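Local coordinates for Hit-like protein involved in cell-cycle regulation (PDB 3LB5) that probably binds nucleotides and may hydrolyse nucleotide conjugates, as in other histidine triad (HIT) proteins, with a suggested role in cell-cycle regulation, at residues 74-79 / 124-129. Sequence-based numbering, arbitrary orientation.
Sequences RNLLDA and LHFHII
R74 and N75, whose backbone atoms touch L124, give their successive N-H groups to one carboxylate, that of D78. R74 N lies 2.8 Å from D78 OD2 with an N-H...O angle of 157°, and N75 N lies 2.9 Å from D78 OD1; each oxygen uses its syn lone pair, so the two bonds together fix the carboxylate's rotation. N75 then closes an Asx turn: its OD1 accepts from L77 N at 3.0 Å in a more bent bond (136°). N75 ND2 and the R74 guanidinium share E114 OE2, the latter in a salt bridge.

No hydrogen bond spans the two segments; L124 does most of the joining. Its CG is anti to the backbone N (chi1 180°), which sends the branched end against the turn. L124 CD1 packs on the backbone, 3.5 Å from L76 N, whose hydrogen bond goes to N113 OD1, while L124 CD2 meets A79 CB at 4.0 Å. Further along, L76 CD1 approaches the F126 ring obliquely, 4.3 Å from F126 CZ.

L124 and F126 are the apolar residues interspersed among H123, H125 and H127 in the histidine triad signature; the CB of H125 points away from the turn, and its ring packs edge-to-face with F32. The loop between strand 65-69 and helix 81-101 packs against L124, just ahead of strand 126-131, and reaches the strand itself through L76 on F126. L84 of that helix touches both L76 and L124, V87 and V91 cover F126, and helix 81-101 of the second subunit adds V91 on L76 and I88 on F126.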
# COMPACT_ATOMS: atom_id res chain seq x y z
N ARG B 74 -3.87 -14.91 2.14
CA ARG B 74 -4.95 -14.13 2.76
C ARG B 74 -4.71 -12.63 2.65
O ARG B 74 -5.65 -11.85 2.48
CB ARG B 74 -5.09 -14.50 4.24
CG ARG B 74 -5.60 -15.95 4.46
CD ARG B 74 -5.79 -16.30 5.90
NE ARG B 74 -6.83 -15.53 6.56
CZ ARG B 74 -6.64 -14.47 7.34
NH1 ARG B 74 -5.41 -13.99 7.58
NH2 ARG B 74 -7.70 -13.88 7.91
N ASN B 75 -3.45 -12.23 2.81
CA ASN B 75 -3.09 -10.80 2.81
C ASN B 75 -1.58 -10.64 2.67
O ASN B 75 -0.92 -11.54 2.15
CB ASN B 75 -3.70 -10.06 4.03
CG ASN B 75 -3.27 -10.64 5.36
OD1 ASN B 75 -2.14 -11.07 5.54
ND2 ASN B 75 -4.16 -10.59 6.33
N LEU B 76 -1.03 -9.50 3.10
CA LEU B 76 0.41 -9.24 2.92
C LEU B 76 1.28 -10.09 3.83
O LEU B 76 2.41 -10.47 3.47
CB LEU B 76 0.71 -7.74 3.20
CG LEU B 76 2.12 -7.27 2.82
CD1 LEU B 76 2.19 -7.12 1.34
CD2 LEU B 76 2.45 -5.96 3.47
N LEU B 77 0.77 -10.34 5.03
CA LEU B 77 1.49 -11.02 6.11
C LEU B 77 1.86 -12.47 5.78
O LEU B 77 2.94 -12.94 6.16
CB LEU B 77 0.65 -10.99 7.40
CG LEU B 77 0.12 -9.62 7.85
CD1 LEU B 77 -1.00 -9.81 8.88
CD2 LEU B 77 1.23 -8.78 8.45
N ASP B 78 0.98 -13.18 5.07
CA ASP B 78 1.23 -14.59 4.72
C ASP B 78 1.66 -14.82 3.26
O ASP B 78 1.85 -15.96 2.85
CB ASP B 78 0.00 -15.47 5.05
CG ASP B 78 -1.23 -15.10 4.23
OD1 ASP B 78 -1.37 -13.93 3.84
OD2 ASP B 78 -2.09 -15.98 3.99
N ALA B 79 1.80 -13.74 2.49
CA ALA B 79 2.25 -13.86 1.09
C ALA B 79 3.71 -14.29 1.05
O ALA B 79 4.49 -13.95 1.95
CB ALA B 79 2.09 -12.53 0.38
N LEU B 124 -4.98 -11.33 -0.93
CA LEU B 124 -4.12 -10.13 -1.04
C LEU B 124 -4.60 -9.21 -2.17
O LEU B 124 -4.69 -9.63 -3.29
CB LEU B 124 -2.63 -10.50 -1.23
CG LEU B 124 -1.61 -9.35 -1.36
CD1 LEU B 124 -1.66 -8.34 -0.19
CD2 LEU B 124 -0.20 -9.91 -1.54
N HIS B 125 -4.96 -7.98 -1.85
CA HIS B 125 -5.25 -7.00 -2.88
C HIS B 125 -4.79 -5.61 -2.49
O HIS B 125 -4.94 -5.20 -1.33
CB HIS B 125 -6.74 -6.98 -3.26
CG HIS B 125 -7.67 -6.69 -2.11
ND1 HIS B 125 -7.87 -7.58 -1.08
CD2 HIS B 125 -8.50 -5.64 -1.87
CE1 HIS B 125 -8.76 -7.08 -0.23
NE2 HIS B 125 -9.17 -5.91 -0.69
N PHE B 126 -4.23 -4.87 -3.46
CA PHE B 126 -3.95 -3.43 -3.32
C PHE B 126 -5.05 -2.61 -3.99
O PHE B 126 -5.49 -2.93 -5.10
CB PHE B 126 -2.59 -3.07 -3.94
CG PHE B 126 -1.41 -3.52 -3.12
CD1 PHE B 126 -0.63 -2.59 -2.45
CD2 PHE B 126 -1.06 -4.87 -3.04
CE1 PHE B 126 0.47 -3.00 -1.69
CE2 PHE B 126 0.05 -5.30 -2.28
CZ PHE B 126 0.82 -4.35 -1.61
N HIS B 127 -5.53 -1.59 -3.29
CA HIS B 127 -6.41 -0.58 -3.86
C HIS B 127 -5.60 0.52 -4.55
O HIS B 127 -4.66 1.09 -3.95
CB HIS B 127 -7.24 0.09 -2.75
CG HIS B 127 -8.17 -0.83 -2.05
ND1 HIS B 127 -9.44 -1.10 -2.52
CD2 HIS B 127 -8.04 -1.52 -0.89
CE1 HIS B 127 -10.05 -1.93 -1.70
NE2 HIS B 127 -9.22 -2.20 -0.69
N ILE B 128 -5.98 0.85 -5.78
CA ILE B 128 -5.41 2.01 -6.48
C ILE B 128 -6.53 3.02 -6.78
O ILE B 128 -7.41 2.78 -7.62
CB ILE B 128 -4.64 1.65 -7.77
CG1 ILE B 128 -3.42 0.77 -7.47
CG2 ILE B 128 -4.08 2.91 -8.42
CD1 ILE B 128 -3.67 -0.68 -7.53
N ILE B 129 -6.51 4.12 -6.03
CA ILE B 129 -7.63 5.07 -6.04
C ILE B 129 -7.20 6.45 -6.53
O ILE B 129 -6.37 7.12 -5.89
CB ILE B 129 -8.31 5.18 -4.64
CG1 ILE B 129 -8.57 3.79 -4.04
CG2 ILE B 129 -9.59 6.06 -4.71
CD1 ILE B 129 -9.08 3.82 -2.61